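Local coordinates for amine oxidase (Emericella nidulans, PDB 3PGB) that uses copper and a topaquinone cofactor formed from one of its own tyrosines to oxidise amines, probably primary amines, at the interface of chains A and B. Coordinates in Å, arbitrary orientation; residue numbers count along the deposited sequence, not the author numbering. Chains: chain A/B, Putative uncharacterized protein.

The interface of chains A and B. Residues chain A 770-771, 773-775, 791; chain B 739, 741, 743-746.
Two tyrosines, A:Tyr773 and B:Tyr741, form the aromatic core of this patch of the two-fold symmetric interface, where the strand 736-742 and following turn of chain B lie against the end of helix 767-770, the segment that follows it and the modelled C-terminal residue of chain A. The centre of the patch lies about 25 Å from the catalytic A:Asp403. A:Tyr773 presents its CD1-CE1 edge to one face of B:Tyr741, with CE1 over the ring centre; the planes are inclined at 62° and the centroids lie 5.0 Å apart. The side chains cross obliquely from different chi1 positions: CG of A:Tyr773 is anti to its backbone N (chi1 -165°), whereas CG of B:Tyr741 sits in the crowded position between N and carbonyl carbon (chi1 71°). Beside the pair, B:Val739 sets its two methyls against different neighbours. CG2 packs on A:Leu770 CG at 3.7 Å, and CG1, anti to the backbone N, reaches A:Tyr773 CB at 4.0 Å. The methyl CB of B:Ala746 rests 3.4 Å from the backbone carbonyl O of A:Trp771, while CE3 and CZ3 of the six-membered ring of A:Trp771 lie near the carbonyl O of B:Ala746. A:Tyr773 O approaches B:Ala746 N to 3.1 Å, but the N-H points away and the two do not hydrogen-bond. At the far end, the turn residue B:Gly744 lays its CA over the centre of the A:Tyr791 ring in a CH-pi contact, and CB of A:Gln774 packs beside the same CA. Behind this layer, the extended side chain of A:Gln774 donates from amide NE2 to the phenol OH of A:Tyr791 at 3.0 Å; the oxygen lies in the amide plane, though the bond is bent. This link within chain A probably helps hold the phenol end of the ring in place. Mostly apolar and aromatic, the patch and its symmetry twin help hold together the two subunits of the dimer, the usual assembly of copper amine oxidases.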
loop_
_atom_site.group_PDB
_atom_site.type_symbol
_atom_site.label_atom_id
_atom_site.label_comp_id
_atom_site.label_asym_id
_atom_site.label_seq_id
_atom_site.Cartn_x
_atom_site.Cartn_y
_atom_site.Cartn_z
ATOM N N LEU A 770 -12.046 25.814 12.590
ATOM C CA LEU A 770 -13.273 25.027 12.504
ATOM C C LEU A 770 -14.524 25.862 12.776
ATOM O O LEU A 770 -15.579 25.580 12.212
ATOM C CB LEU A 770 -13.225 23.821 13.451
ATOM C CG LEU A 770 -12.520 22.563 12.930
ATOM C CD1 LEU A 770 -11.175 22.854 12.252
ATOM C CD2 LEU A 770 -12.350 21.580 14.081
ATOM N N TRP A 771 -14.413 26.886 13.622
ATOM C CA TRP A 771 -15.554 27.766 13.917
ATOM C C TRP A 771 -16.062 28.507 12.682
ATOM O O TRP A 771 -17.223 28.910 12.640
ATOM C CB TRP A 771 -15.216 28.770 15.024
ATOM C CG TRP A 771 -15.239 28.171 16.391
ATOM C CD1 TRP A 771 -14.169 27.730 17.111
ATOM C CD2 TRP A 771 -16.395 27.936 17.201
ATOM N NE1 TRP A 771 -14.587 27.233 18.323
ATOM C CE2 TRP A 771 -15.950 27.347 18.403
ATOM C CE3 TRP A 771 -17.764 28.168 17.029
ATOM C CZ2 TRP A 771 -16.826 26.986 19.429
ATOM C CZ3 TRP A 771 -18.636 27.808 18.047
ATOM C CH2 TRP A 771 -18.162 27.223 19.234
ATOM N N TYR A 773 -16.471 27.104 9.842
ATOM C CA TYR A 773 -17.155 26.137 8.990
ATOM C C TYR A 773 -18.556 26.668 8.708
ATOM O O TYR A 773 -19.304 26.979 9.642
ATOM C CB TYR A 773 -17.231 24.761 9.672
ATOM C CG TYR A 773 -17.586 23.617 8.740
ATOM C CD1 TYR A 773 -18.910 23.246 8.523
ATOM C CD2 TYR A 773 -16.588 22.896 8.083
ATOM C CE1 TYR A 773 -19.230 22.194 7.673
ATOM C CE2 TYR A 773 -16.901 21.846 7.234
ATOM C CZ TYR A 773 -18.218 21.502 7.032
ATOM O OH TYR A 773 -18.518 20.463 6.183
ATOM N N GLN A 774 -18.897 26.795 7.428
ATOM C CA GLN A 774 -20.214 27.306 7.023
ATOM C C GLN A 774 -21.056 26.260 6.298
ATOM O O GLN A 774 -22.281 26.217 6.455
ATOM C CB GLN A 774 -20.074 28.575 6.171
ATOM C CG GLN A 774 -19.274 28.426 4.883
ATOM C CD GLN A 774 -18.913 29.770 4.277
ATOM O OE1 GLN A 774 -17.755 30.021 3.946
ATOM N NE2 GLN A 774 -19.902 30.649 4.146
ATOM N N GLY A 775 -20.401 25.421 5.507
ATOM C CA GLY A 775 -21.085 24.349 4.800
ATOM C C GLY A 775 -21.526 24.772 3.412
ATOM O O GLY A 775 -20.742 25.343 2.648
ATOM N N TYR A 791 -28.667 29.468 3.411
ATOM C CA TYR A 791 -28.434 28.085 3.827
ATOM C C TYR A 791 -29.761 27.430 4.229
ATOM O O TYR A 791 -29.901 26.202 4.226
ATOM C CB TYR A 791 -27.456 28.047 5.006
ATOM C CG TYR A 791 -26.232 28.939 4.854
ATOM C CD1 TYR A 791 -25.014 28.417 4.424
ATOM C CD2 TYR A 791 -26.289 30.302 5.159
ATOM C CE1 TYR A 791 -23.885 29.226 4.288
ATOM C CE2 TYR A 791 -25.166 31.119 5.025
ATOM C CZ TYR A 791 -23.967 30.574 4.590
ATOM O OH TYR A 791 -22.846 31.363 4.466
ATOM N N VAL B 739 -17.560 19.179 14.582
ATOM C CA VAL B 739 -18.160 20.479 14.294
ATOM C C VAL B 739 -19.640 20.318 13.975
ATOM O O VAL B 739 -19.994 19.617 13.030
ATOM C CB VAL B 739 -17.495 21.161 13.089
ATOM C CG1 VAL B 739 -18.012 22.593 12.957
ATOM C CG2 VAL B 739 -15.974 21.131 13.216
ATOM N N TYR B 741 -22.996 22.416 12.727
ATOM C CA TYR B 741 -23.145 23.620 11.900
ATOM C C TYR B 741 -24.552 23.818 11.354
ATOM O O TYR B 741 -25.278 22.854 11.115
ATOM C CB TYR B 741 -22.138 23.605 10.748
ATOM C CG TYR B 741 -22.428 22.578 9.681
ATOM C CD1 TYR B 741 -23.141 22.922 8.540
ATOM C CD2 TYR B 741 -21.990 21.264 9.809
ATOM C CE1 TYR B 741 -23.419 21.990 7.554
ATOM C CE2 TYR B 741 -22.260 20.321 8.823
ATOM C CZ TYR B 741 -22.977 20.696 7.698
ATOM O OH TYR B 741 -23.252 19.785 6.708
ATOM N N ASP B 743 -27.088 27.339 9.317
ATOM C CA ASP B 743 -27.274 28.744 8.934
ATOM C C ASP B 743 -25.949 29.484 8.700
ATOM O O ASP B 743 -25.793 30.633 9.106
ATOM C CB ASP B 743 -28.129 29.470 9.984
ATOM C CG ASP B 743 -29.553 28.920 10.061
ATOM O OD1 ASP B 743 -30.282 28.996 9.042
ATOM O OD2 ASP B 743 -29.945 28.413 11.138
ATOM N N GLY B 744 -24.999 28.806 8.059
ATOM C CA GLY B 744 -23.758 29.434 7.606
ATOM C C GLY B 744 -22.617 29.575 8.594
ATOM O O GLY B 744 -21.611 30.208 8.277
ATOM N N ALA B 745 -22.754 28.992 9.782
ATOM C CA ALA B 745 -21.700 29.067 10.795
ATOM C C ALA B 745 -21.713 27.842 11.696
ATOM O O ALA B 745 -22.713 27.127 11.764
ATOM C CB ALA B 745 -21.854 30.341 11.628
ATOM N N ALA B 746 -20.593 27.607 12.375
ATOM C CA ALA B 746 -20.477 26.513 13.341
ATOM C C ALA B 746 -21.094 26.927 14.670
ATOM O O ALA B 746 -20.723 27.967 15.230
ATOM C CB ALA B 746 -19.022 26.137 13.540
#